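PDB 4MNK: chitinase A, which probably hydrolyses the beta-1,4 linkages of chitin as a family 18 glycoside hydrolase, and is caught here with N-acetylglucosamine chains bound. Local coordinates for residues M190-H195 against G324-S329; G203-L208 against F241-L246; V291-Y296 against V302-Q307. All coordinates share one frame; numbering follows the deposited sequence.

Interaction 1 of 3, residues M190-H195 against G324-S329; sequences MAYDFH and GYFFWS. With NAG (2-acetamido-2-deoxy-beta-D-glucopyranose), chain B; NAG (2-acetamido-2-deoxy-beta-D-glucopyranose), chain C; NAG (2-acetamido-2-deoxy-beta-D-glucopyranose), chain D; NAG (2-acetamido-2-deoxy-beta-D-glucopyranose), chain E.
The sugar-binding site of this family 18 TIM barrel is floored where Tyr192 and Met190, at the end of barrel strand 186-190, meet Phe326 and Trp328 of barrel strand 324-328. Tyr192 and Phe326 cross at about a right angle, and the phenol oxygen lies in the plane of the phenylalanine ring, with Tyr192 OH 3.3 Å from Phe326 CE1. A weakly positive C-H rim is a suitable neighbour for that oxygen. Met190 adds its CG at the same rim, 4.2 Å from Phe326 CZ, before the flexible thioether bends away and brings SD beside the sugar of chain B, close to O1 at its reducing end.

With CG lodged between its backbone N and carbonyl carbon (chi1 40°), Tyr192 aims its hydroxyl at the sugar. Its OH donates to the acetamide oxygen O7 of the chain B N-acetylglucosamine at 2.5 Å, a short bond that helps hold the N-acetyl group; Asp118 and Gln332 also bond to this glycan. Trp328 provides a flat apolar surface on which a pyranose can stack: C3 of the chain B sugar stands 3.5 Å above one indole face, offset toward the rim, while Ser329 CB covers the other. The indole reaches this place because CG is anti to the backbone N (chi1 175°), and the peptide bond to Ser329 is cis, an arrangement known at this tryptophan in other family 18 chitinases. Trp328 CB also packs against Tyr192 OH.

A second glycan binds beyond Tyr192, where the carbonyl of Asp193 accepts a bond from N2 of the chain C sugar at 2.9 Å, and Phe194 O receives O6 of the chain E sugar. Back at the floor, Trp328 NE1 donates to O7 of the chain D sugar at 2.9 Å (157° at the hydrogen).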
loop_
_atom_site.group_PDB
_atom_site.type_symbol
_atom_site.label_atom_id
_atom_site.label_comp_id
_atom_site.label_asym_id
_atom_site.label_seq_id
_atom_site.Cartn_x
_atom_site.Cartn_y
_atom_site.Cartn_z
ATOM N N MET A 190 -4.089 -4.121 -0.462
ATOM C CA MET A 190 -2.833 -4.537 0.160
ATOM C C MET A 190 -2.657 -6.054 0.083
ATOM O O MET A 190 -2.791 -6.771 1.081
ATOM C CB MET A 190 -2.748 -4.007 1.594
ATOM C CG MET A 190 -2.757 -2.481 1.651
ATOM S SD MET A 190 -2.606 -1.783 3.298
ATOM C CE MET A 190 -4.256 -2.037 3.943
ATOM N N ALA A 191 -2.337 -6.520 -1.122
ATOM C CA ALA A 191 -2.232 -7.946 -1.426
ATOM C C ALA A 191 -0.855 -8.508 -1.066
ATOM O O ALA A 191 -0.121 -9.007 -1.924
ATOM C CB ALA A 191 -2.552 -8.188 -2.890
ATOM N N TYR A 192 -0.516 -8.422 0.215
ATOM C CA TYR A 192 0.757 -8.918 0.727
ATOM C C TYR A 192 0.665 -9.134 2.234
ATOM O O TYR A 192 -0.397 -8.926 2.832
ATOM C CB TYR A 192 1.922 -7.984 0.354
ATOM C CG TYR A 192 1.626 -6.502 0.455
ATOM C CD1 TYR A 192 1.762 -5.822 1.666
ATOM C CD2 TYR A 192 1.229 -5.774 -0.668
ATOM C CE1 TYR A 192 1.495 -4.453 1.757
ATOM C CE2 TYR A 192 0.960 -4.408 -0.586
ATOM C CZ TYR A 192 1.097 -3.757 0.624
ATOM O OH TYR A 192 0.828 -2.408 0.680
ATOM N N ASP A 193 1.779 -9.557 2.831
ATOM C CA ASP A 193 1.851 -9.934 4.246
ATOM C C ASP A 193 0.914 -11.097 4.587
ATOM O O ASP A 193 0.330 -11.146 5.675
ATOM C CB ASP A 193 1.638 -8.720 5.167
ATOM C CG ASP A 193 2.829 -7.770 5.172
ATOM O OD1 ASP A 193 3.950 -8.204 4.821
ATOM O OD2 ASP A 193 2.641 -6.589 5.538
ATOM N N PHE A 194 0.789 -12.033 3.649
ATOM C CA PHE A 194 0.006 -13.252 3.862
ATOM C C PHE A 194 0.738 -14.235 4.763
ATOM O O PHE A 194 0.110 -15.046 5.445
ATOM C CB PHE A 194 -0.305 -13.956 2.536
ATOM C CG PHE A 194 -0.997 -13.092 1.522
ATOM C CD1 PHE A 194 -1.984 -12.189 1.902
ATOM C CD2 PHE A 194 -0.685 -13.208 0.174
ATOM C CE1 PHE A 194 -2.626 -11.396 0.959
ATOM C CE2 PHE A 194 -1.326 -12.422 -0.776
ATOM C CZ PHE A 194 -2.301 -11.516 -0.382
ATOM N N HIS A 195 2.068 -14.175 4.728
ATOM C CA HIS A 195 2.930 -15.083 5.478
ATOM C C HIS A 195 4.165 -14.340 5.948
ATOM O O HIS A 195 4.595 -13.376 5.318
ATOM C CB HIS A 195 3.314 -16.292 4.623
ATOM C CG HIS A 195 2.136 -17.079 4.142
ATOM N ND1 HIS A 195 1.315 -17.786 4.995
ATOM C CD2 HIS A 195 1.624 -17.247 2.901
ATOM C CE1 HIS A 195 0.352 -18.362 4.297
ATOM N NE2 HIS A 195 0.518 -18.052 3.024
ATOM N N GLY A 324 -5.156 -0.795 -12.074
ATOM C CA GLY A 324 -3.702 -0.780 -12.157
ATOM C C GLY A 324 -3.068 -1.492 -10.986
ATOM O O GLY A 324 -3.642 -2.429 -10.432
ATOM N N TYR A 325 -1.873 -1.039 -10.618
ATOM C CA TYR A 325 -1.094 -1.639 -9.538
ATOM C C TYR A 325 -0.426 -0.546 -8.711
ATOM O O TYR A 325 -0.264 0.583 -9.185
ATOM C CB TYR A 325 -0.023 -2.584 -10.102
ATOM C CG TYR A 325 0.925 -1.902 -11.065
ATOM C CD1 TYR A 325 2.039 -1.197 -10.601
ATOM C CD2 TYR A 325 0.703 -1.945 -12.438
ATOM C CE1 TYR A 325 2.901 -0.554 -11.480
ATOM C CE2 TYR A 325 1.563 -1.307 -13.328
ATOM C CZ TYR A 325 2.659 -0.616 -12.840
ATOM O OH TYR A 325 3.515 0.008 -13.713
ATOM N N PHE A 326 -0.043 -0.888 -7.484
ATOM C CA PHE A 326 0.772 0.005 -6.662
ATOM C C PHE A 326 1.935 -0.736 -6.024
ATOM O O PHE A 326 1.870 -1.948 -5.825
ATOM C CB PHE A 326 -0.069 0.770 -5.616
ATOM C CG PHE A 326 -0.370 0.001 -4.353
ATOM C CD1 PHE A 326 0.570 -0.091 -3.330
ATOM C CD2 PHE A 326 -1.619 -0.579 -4.162
ATOM C CE1 PHE A 326 0.282 -0.777 -2.155
ATOM C CE2 PHE A 326 -1.919 -1.265 -2.986
ATOM C CZ PHE A 326 -0.965 -1.367 -1.982
ATOM N N PHE A 327 2.993 0.006 -5.706
ATOM C CA PHE A 327 4.132 -0.531 -4.981
ATOM C C PHE A 327 4.262 0.121 -3.611
ATOM O O PHE A 327 4.251 1.352 -3.499
ATOM C CB PHE A 327 5.429 -0.288 -5.749
ATOM C CG PHE A 327 5.597 -1.148 -6.966
ATOM C CD1 PHE A 327 5.492 -0.601 -8.242
ATOM C CD2 PHE A 327 5.879 -2.507 -6.839
ATOM C CE1 PHE A 327 5.666 -1.397 -9.371
ATOM C CE2 PHE A 327 6.055 -3.309 -7.963
ATOM C CZ PHE A 327 5.948 -2.753 -9.229
ATOM N N TRP A 328 4.387 -0.706 -2.578
ATOM C CA TRP A 328 4.849 -0.246 -1.273
ATOM C C TRP A 328 6.201 -0.902 -0.995
ATOM O O TRP A 328 6.263 -2.129 -0.922
ATOM C CB TRP A 328 3.877 -0.625 -0.142
ATOM C CG TRP A 328 4.465 -0.231 1.180
ATOM C CD1 TRP A 328 5.335 -0.961 1.941
ATOM C CD2 TRP A 328 4.297 1.021 1.854
ATOM N NE1 TRP A 328 5.704 -0.247 3.056
ATOM C CE2 TRP A 328 5.080 0.972 3.029
ATOM C CE3 TRP A 328 3.548 2.174 1.588
ATOM C CZ2 TRP A 328 5.137 2.036 3.937
ATOM C CZ3 TRP A 328 3.608 3.233 2.489
ATOM C CH2 TRP A 328 4.397 3.155 3.647
ATOM N N SER A 329 7.289 -0.143 -0.830
ATOM C CA SER A 329 7.372 1.310 -0.981
ATOM C C SER A 329 8.607 1.599 -1.838
ATOM O O SER A 329 9.561 0.813 -1.843
ATOM C CB SER A 329 7.465 2.006 0.386
ATOM O OG SER A 329 8.548 1.523 1.170
HETATM C C1 NAG B . 1.011 -2.011 5.229
HETATM C C2 NAG B . 1.133 -0.490 5.400
HETATM C C3 NAG B . 2.595 -0.038 5.403
HETATM C C4 NAG B . 3.510 -0.940 6.236
HETATM C C5 NAG B . 3.237 -2.414 5.915
HETATM C C6 NAG B . 4.095 -3.384 6.729
HETATM C C7 NAG B . 0.517 0.100 3.055
HETATM C C8 NAG B . -0.338 0.993 2.203
HETATM N N2 NAG B . 0.397 0.257 4.382
HETATM O O1 NAG B . -0.321 -2.408 5.460
HETATM O O3 NAG B . 2.678 1.299 5.852
HETATM O O4 NAG B . 4.849 -0.616 5.928
HETATM O O5 NAG B . 1.867 -2.689 6.133
HETATM O O6 NAG B . 3.831 -3.243 8.107
HETATM O O7 NAG B . 1.266 -0.717 2.516
HETATM C C1 NAG C . -1.564 -12.042 9.523
HETATM C C2 NAG C . -1.674 -10.776 8.672
HETATM C C3 NAG C . -0.390 -9.944 8.697
HETATM C C4 NAG C . 0.153 -9.760 10.112
HETATM C C5 NAG C . 0.142 -11.086 10.884
HETATM C C6 NAG C . 0.569 -10.905 12.340
HETATM C C7 NAG C . -3.279 -11.154 6.858
HETATM C C8 NAG C . -3.475 -11.514 5.414
HETATM N N2 NAG C . -2.020 -11.108 7.300
HETATM O O3 NAG C . -0.645 -8.687 8.105
HETATM O O4 NAG C . 1.469 -9.249 10.040
HETATM O O5 NAG C . -1.136 -11.706 10.831
HETATM O O6 NAG C . -0.361 -10.098 13.029
HETATM O O7 NAG C . -4.256 -10.927 7.577
HETATM C C1 NAG D . 5.529 -0.070 7.073
HETATM C C2 NAG D . 7.026 -0.309 6.912
HETATM C C3 NAG D . 7.789 0.235 8.116
HETATM C C4 NAG D . 7.387 1.675 8.459
HETATM C C5 NAG D . 5.867 1.892 8.388
HETATM C C6 NAG D . 5.511 3.378 8.412
HETATM C C7 NAG D . 7.685 -2.235 5.562
HETATM C C8 NAG D . 7.943 -3.712 5.543
HETATM N N2 NAG D . 7.310 -1.722 6.734
HETATM O O3 NAG D . 9.172 0.177 7.841
HETATM O O4 NAG D . 7.826 1.976 9.770
HETATM O O5 NAG D . 5.296 1.317 7.222
HETATM O O6 NAG D . 5.951 4.009 7.228
HETATM O O7 NAG D . 7.823 -1.571 4.535
HETATM C C1 NAG E . -4.450 -16.492 9.858
HETATM C C2 NAG E . -4.251 -15.729 11.169
HETATM C C3 NAG E . -3.876 -14.263 10.928
HETATM C C4 NAG E . -2.835 -14.064 9.823
HETATM C C5 NAG E . -3.208 -14.925 8.607
HETATM C C6 NAG E . -2.202 -14.845 7.462
HETATM C C7 NAG E . -5.633 -16.637 12.977
HETATM C C8 NAG E . -6.955 -16.570 13.683
HETATM N N2 NAG E . -5.468 -15.793 11.958
HETATM O O1 NAG E . -4.563 -17.872 10.126
HETATM O O3 NAG E . -3.419 -13.686 12.132
HETATM O O4 NAG E . -2.852 -12.694 9.478
HETATM O O5 NAG E . -3.349 -16.279 8.996
HETATM O O6 NAG E . -0.950 -15.360 7.863
HETATM O O7 NAG E . -4.776 -17.436 13.350
#

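Interaction 2 of 3, residues G203-L208 against F241-L246; sequences GAPAAL and FGRSWL. With NAG (2-acetamido-2-deoxy-beta-D-glucopyranose), chain D.
Pro205 lays its ring across the aliphatic start of Arg243, with Pro205 CG 3.6 Å from Arg243 CB and Pro205 CB 3.8 Å from Arg243 CG. The two side chains run obliquely to one another, so the compact pyrrolidine ring rests on methylenes and leaves the guanidinium alone. Arginine suits the place because it offers both parts: an apolar stem for the proline, and a polar head that the bend at chi2 (-80°) carries away toward the sugar site. There NE forms a salt bridge with Asp193 OD1.

Two residues along strand 241-246, on the same side as Arg243, Trp245 reaches the backbone of Gly203 with the far corner of its indole. Trp245 CH2 lies 3.5 Å from Gly203 O and equally close to Gly203 N, the carbonyl oxygen standing obliquely to the ring. Pro205 CG also approaches the edge of the same ring, 4.5 Å from Trp245 CH2, so one proline atom bridges the arginine stem and the indole rim. The indole nitrogen is satisfied by Glu199 O, which ties the ring to the loop that carries 203-208.

Two residues before Arg243, Phe241 faces the bound glycan. The acetamide methyl C8 of the chain D N-acetylglucosamine stands over the centre of the phenylalanine ring, 3.6 Å above its plane, in the way an apolar methyl sits on an aromatic face.

Across the contact itself the loop and the strand from the barrel meet by van der Waals packing. The polar work is handed to neighbours: packing on the stem by Pro205 and the salt bridge from NE to Asp193 probably limit the swing of Arg243, consistent with its place in the lining of the glycan pocket.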
loop_
_atom_site.group_PDB
_atom_site.type_symbol
_atom_site.label_atom_id
_atom_site.label_comp_id
_atom_site.label_asym_id
_atom_site.label_seq_id
_atom_site.Cartn_x
_atom_site.Cartn_y
_atom_site.Cartn_z
ATOM N N GLY A 203 6.985 -19.393 3.750
ATOM C CA GLY A 203 5.884 -19.303 2.798
ATOM C C GLY A 203 6.048 -18.108 1.881
ATOM O O GLY A 203 6.972 -17.308 2.050
ATOM N N ALA A 204 5.146 -17.992 0.910
ATOM C CA ALA A 204 5.159 -16.888 -0.048
ATOM C C ALA A 204 4.315 -15.731 0.491
ATOM O O ALA A 204 3.084 -15.822 0.509
ATOM C CB ALA A 204 4.641 -17.358 -1.399
ATOM N N PRO A 205 4.970 -14.637 0.933
ATOM C CA PRO A 205 4.259 -13.565 1.642
ATOM C C PRO A 205 3.224 -12.816 0.802
ATOM O O PRO A 205 2.316 -12.199 1.358
ATOM C CB PRO A 205 5.384 -12.614 2.069
ATOM C CG PRO A 205 6.632 -13.419 1.988
ATOM C CD PRO A 205 6.419 -14.376 0.870
ATOM N N ALA A 206 3.353 -12.869 -0.521
ATOM C CA ALA A 206 2.418 -12.171 -1.398
ATOM C C ALA A 206 1.936 -13.050 -2.556
ATOM O O ALA A 206 1.672 -12.564 -3.657
ATOM C CB ALA A 206 3.028 -10.862 -1.902
ATOM N N ALA A 207 1.802 -14.347 -2.284
ATOM C CA ALA A 207 1.349 -15.318 -3.279
ATOM C C ALA A 207 0.173 -14.807 -4.110
ATOM O O ALA A 207 -0.842 -14.368 -3.559
ATOM C CB ALA A 207 0.977 -16.626 -2.597
ATOM N N LEU A 208 0.316 -14.860 -5.431
ATOM C CA LEU A 208 -0.787 -14.531 -6.333
ATOM C C LEU A 208 -1.897 -15.574 -6.232
ATOM O O LEU A 208 -3.081 -15.236 -6.195
ATOM C CB LEU A 208 -0.299 -14.414 -7.781
ATOM C CG LEU A 208 -1.360 -14.110 -8.847
ATOM C CD1 LEU A 208 -2.113 -12.815 -8.545
ATOM C CD2 LEU A 208 -0.720 -14.056 -10.219
ATOM N N PHE A 241 9.343 -5.245 -0.684
ATOM C CA PHE A 241 10.077 -5.865 0.400
ATOM C C PHE A 241 9.673 -7.329 0.467
ATOM O O PHE A 241 8.621 -7.718 -0.051
ATOM C CB PHE A 241 9.757 -5.173 1.732
ATOM C CG PHE A 241 8.335 -5.370 2.192
ATOM C CD1 PHE A 241 7.319 -4.532 1.744
ATOM C CD2 PHE A 241 8.006 -6.409 3.062
ATOM C CE1 PHE A 241 6.001 -4.720 2.156
ATOM C CE2 PHE A 241 6.689 -6.602 3.478
ATOM C CZ PHE A 241 5.687 -5.756 3.024
ATOM N N GLY A 242 10.514 -8.130 1.111
ATOM C CA GLY A 242 10.211 -9.527 1.367
ATOM C C GLY A 242 10.096 -9.788 2.853
ATOM O O GLY A 242 10.526 -8.971 3.670
ATOM N N ARG A 243 9.497 -10.924 3.195
ATOM C CA ARG A 243 9.431 -11.386 4.575
ATOM C C ARG A 243 10.476 -12.471 4.787
ATOM O O ARG A 243 10.618 -13.379 3.961
ATOM C CB ARG A 243 8.032 -11.905 4.913
ATOM C CG ARG A 243 6.965 -10.823 5.002
ATOM C CD ARG A 243 7.025 -10.105 6.334
ATOM N NE ARG A 243 6.177 -8.919 6.354
ATOM C CZ ARG A 243 6.287 -7.937 7.243
ATOM N NH1 ARG A 243 7.214 -7.993 8.192
ATOM N NH2 ARG A 243 5.472 -6.896 7.179
ATOM N N SER A 244 11.206 -12.369 5.892
ATOM C CA SER A 244 12.335 -13.251 6.143
ATOM C C SER A 244 12.165 -14.086 7.401
ATOM O O SER A 244 11.510 -13.667 8.365
ATOM C CB SER A 244 13.625 -12.439 6.237
ATOM O OG SER A 244 13.580 -11.587 7.364
ATOM N N TRP A 245 12.791 -15.257 7.375
ATOM C CA TRP A 245 12.788 -16.205 8.477
ATOM C C TRP A 245 14.213 -16.667 8.738
ATOM O O TRP A 245 15.072 -16.605 7.850
ATOM C CB TRP A 245 12.008 -17.458 8.093
ATOM C CG TRP A 245 10.512 -17.395 8.065
ATOM C CD1 TRP A 245 9.658 -17.816 9.045
ATOM C CD2 TRP A 245 9.687 -16.970 6.973
ATOM N NE1 TRP A 245 8.356 -17.653 8.644
ATOM C CE2 TRP A 245 8.344 -17.135 7.377
ATOM C CE3 TRP A 245 9.950 -16.443 5.704
ATOM C CZ2 TRP A 245 7.267 -16.807 6.551
ATOM C CZ3 TRP A 245 8.874 -16.108 4.884
ATOM C CH2 TRP A 245 7.551 -16.291 5.315
ATOM N N LEU A 246 14.447 -17.159 9.952
ATOM C CA LEU A 246 15.626 -17.964 10.246
ATOM C C LEU A 246 15.224 -19.432 10.159
ATOM O O LEU A 246 14.239 -19.848 10.777
ATOM C CB LEU A 246 16.190 -17.639 11.631
ATOM C CG LEU A 246 16.684 -16.207 11.863
ATOM C CD1 LEU A 246 17.141 -16.024 13.301
ATOM C CD2 LEU A 246 17.803 -15.839 10.897
HETATM C C1 NAG D . 5.529 -0.070 7.073
HETATM C C2 NAG D . 7.026 -0.309 6.912
HETATM C C3 NAG D . 7.789 0.235 8.116
HETATM C C4 NAG D . 7.387 1.675 8.459
HETATM C C5 NAG D . 5.867 1.892 8.388
HETATM C C6 NAG D . 5.511 3.378 8.412
HETATM C C7 NAG D . 7.685 -2.235 5.562
HETATM C C8 NAG D . 7.943 -3.712 5.543
HETATM N N2 NAG D . 7.310 -1.722 6.734
HETATM O O3 NAG D . 9.172 0.177 7.841
HETATM O O4 NAG D . 7.826 1.976 9.770
HETATM O O5 NAG D . 5.296 1.317 7.222
HETATM O O6 NAG D . 5.951 4.009 7.228
HETATM O O7 NAG D . 7.823 -1.571 4.535
#

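Interaction 3 of 3, residues V291-Y296 against V302-Q307; sequences VSAYAY and VGYDNQ
A beta hairpin joins Ala293, Tyr294 and Ala295 to Tyr304, Gly303 and Val302, strands running antiparallel at 157° and 4.6 Å between axes. Two hydrogen-bonded pairs enclose one non-hydrogen-bonded pair. Ala293 and Tyr304 exchange bonds through N and O at 2.9 Å each way, and Ala295 and Val302 do the same. Between them Tyr294 and Gly303 come to 4.2 Å between CA atoms, and Gly303 CA makes a C-H...O contact with Ala293 O at 3.4 Å.

Tyr304 folds its ring back over the neighbouring strand, with CG between backbone N and carbonyl carbon (chi1 59°). Ala293 CB forms a CH-pi contact with one face, 3.9 Å from the Tyr304 centroid, and Ala295 CB packs at the far end near Tyr304 OH. Small alanines make room for this large ring, whose hydroxyl is held by Glu284. Asn306 also packs on Ala293, its ND2 3.6 Å from Ala293 CB, while its side chain N-caps helix 307-319.

Where the strands part, a water lies 2.9 Å from Val291 O and 2.7 Å from Asp305 OD1, linking the two ends. Asp305 also bonds to Ser309 and makes a salt bridge to Lys313, leading strand into helix. Such a hairpin, packed by Tyr304 and Val302 on helix 271-279, is characteristic of the alpha+beta insertion domain of class V family 18 chitinases.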
loop_
_atom_site.group_PDB
_atom_site.type_symbol
_atom_site.label_atom_id
_atom_site.label_comp_id
_atom_site.label_asym_id
_atom_site.label_seq_id
_atom_site.Cartn_x
_atom_site.Cartn_y
_atom_site.Cartn_z
ATOM N N VAL A 291 3.477 -18.058 -7.693
ATOM C CA VAL A 291 3.896 -16.872 -8.457
ATOM C C VAL A 291 4.626 -15.916 -7.509
ATOM O O VAL A 291 4.108 -14.864 -7.116
ATOM C CB VAL A 291 2.722 -16.187 -9.218
ATOM C CG1 VAL A 291 3.241 -15.083 -10.122
ATOM C CG2 VAL A 291 1.928 -17.211 -10.033
ATOM N N SER A 292 5.831 -16.326 -7.125
ATOM C CA SER A 292 6.631 -15.606 -6.147
ATOM C C SER A 292 8.075 -16.064 -6.250
ATOM O O SER A 292 8.391 -16.986 -7.003
ATOM C CB SER A 292 6.107 -15.865 -4.732
ATOM O OG SER A 292 6.462 -17.159 -4.283
ATOM N N ALA A 293 8.947 -15.418 -5.486
ATOM C CA ALA A 293 10.344 -15.807 -5.419
ATOM C C ALA A 293 10.768 -15.999 -3.977
ATOM O O ALA A 293 10.141 -15.473 -3.051
ATOM C CB ALA A 293 11.221 -14.757 -6.087
ATOM N N TYR A 294 11.835 -16.762 -3.791
ATOM C CA TYR A 294 12.508 -16.801 -2.509
ATOM C C TYR A 294 14.005 -16.949 -2.698
ATOM O O TYR A 294 14.470 -17.355 -3.764
ATOM C CB TYR A 294 11.929 -17.874 -1.576
ATOM C CG TYR A 294 11.967 -19.306 -2.065
ATOM C CD1 TYR A 294 13.018 -20.154 -1.717
ATOM C CD2 TYR A 294 10.921 -19.832 -2.824
ATOM C CE1 TYR A 294 13.043 -21.485 -2.140
ATOM C CE2 TYR A 294 10.936 -21.160 -3.252
ATOM C CZ TYR A 294 11.998 -21.976 -2.907
ATOM O OH TYR A 294 12.010 -23.287 -3.331
ATOM N N ALA A 295 14.754 -16.582 -1.667
ATOM C CA ALA A 295 16.202 -16.684 -1.697
ATOM C C ALA A 295 16.696 -17.123 -0.335
ATOM O O ALA A 295 16.122 -16.752 0.691
ATOM C CB ALA A 295 16.829 -15.358 -2.100
ATOM N N TYR A 296 17.757 -17.921 -0.325
ATOM C CA TYR A 296 18.288 -18.441 0.925
ATOM C C TYR A 296 19.803 -18.548 0.900
ATOM O O TYR A 296 20.407 -18.768 -0.150
ATOM C CB TYR A 296 17.653 -19.799 1.264
ATOM C CG TYR A 296 17.944 -20.882 0.246
ATOM C CD1 TYR A 296 17.088 -21.098 -0.834
ATOM C CD2 TYR A 296 19.083 -21.680 0.355
ATOM C CE1 TYR A 296 17.355 -22.088 -1.776
ATOM C CE2 TYR A 296 19.361 -22.668 -0.583
ATOM C CZ TYR A 296 18.495 -22.864 -1.643
ATOM O OH TYR A 296 18.768 -23.847 -2.567
ATOM N N VAL A 302 14.235 -15.706 2.594
ATOM C CA VAL A 302 13.361 -14.559 2.353
ATOM C C VAL A 302 12.439 -14.816 1.159
ATOM O O VAL A 302 12.885 -15.302 0.122
ATOM C CB VAL A 302 14.175 -13.235 2.197
ATOM C CG1 VAL A 302 15.125 -13.299 0.998
ATOM C CG2 VAL A 302 13.247 -12.019 2.108
ATOM N N GLY A 303 11.154 -14.510 1.330
ATOM C CA GLY A 303 10.173 -14.604 0.249
ATOM C C GLY A 303 9.792 -13.213 -0.217
ATOM O O GLY A 303 9.580 -12.319 0.605
ATOM N N TYR A 304 9.699 -13.027 -1.531
ATOM C CA TYR A 304 9.541 -11.694 -2.115
ATOM C C TYR A 304 9.038 -11.793 -3.549
ATOM O O TYR A 304 8.832 -12.890 -4.077
ATOM C CB TYR A 304 10.880 -10.935 -2.085
ATOM C CG TYR A 304 11.983 -11.656 -2.831
ATOM C CD1 TYR A 304 12.356 -11.266 -4.119
ATOM C CD2 TYR A 304 12.633 -12.753 -2.261
ATOM C CE1 TYR A 304 13.359 -11.947 -4.814
ATOM C CE2 TYR A 304 13.630 -13.436 -2.944
ATOM C CZ TYR A 304 13.986 -13.030 -4.216
ATOM O OH TYR A 304 14.976 -13.723 -4.872
ATOM N N ASP A 305 8.841 -10.637 -4.176
ATOM C CA ASP A 305 8.524 -10.574 -5.593
ATOM C C ASP A 305 9.753 -10.185 -6.395
ATOM O O ASP A 305 10.491 -9.272 -6.018
ATOM C CB ASP A 305 7.380 -9.595 -5.853
ATOM C CG ASP A 305 6.025 -10.220 -5.607
ATOM O OD1 ASP A 305 5.657 -11.148 -6.361
ATOM O OD2 ASP A 305 5.331 -9.793 -4.660
ATOM N N ASN A 306 9.977 -10.894 -7.496
ATOM C CA ASN A 306 11.090 -10.579 -8.383
ATOM C C ASN A 306 10.609 -10.144 -9.762
ATOM O O ASN A 306 9.416 -9.921 -9.974
ATOM C CB ASN A 306 12.110 -11.730 -8.449
ATOM C CG ASN A 306 11.604 -12.946 -9.219
ATOM O OD1 ASN A 306 10.476 -12.983 -9.713
ATOM N ND2 ASN A 306 12.458 -13.957 -9.318
ATOM N N GLN A 307 11.543 -10.023 -10.698
ATOM C CA GLN A 307 11.238 -9.542 -12.035
ATOM C C GLN A 307 10.141 -10.376 -12.709
ATOM O O GLN A 307 9.208 -9.836 -13.309
ATOM C CB GLN A 307 12.520 -9.519 -12.875
ATOM C CG GLN A 307 13.601 -8.533 -12.373
ATOM C CD GLN A 307 14.638 -9.134 -11.415
ATOM O OE1 GLN A 307 14.317 -9.894 -10.493
ATOM N NE2 GLN A 307 15.898 -8.759 -11.620
HETATM O O HOH W 1 4.570 -13.115 -4.841
#

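Overall arrangement
From the N terminus, the chain has already built most of the TIM barrel when it reaches 190-195. Interaction 1 closes the longest loop, joining this segment to 324-329 near the C terminus, and interactions 2 and 3 both nest within it. Interaction 2 comes first, bringing the loop 203-208 back to strand 234-247; interaction 3 then closes the short hairpin turn, in series with it. The contacts are physically continuous: Asp193 pairs with Arg243, Phe194 bonds to Pro205, and Arg243 O receives Gly303 N. Interactions 1 and 2 share the chain D sugar; strand 234-247, which neighbours both 324-328 and 300-304, connects the glycan site to the hairpin.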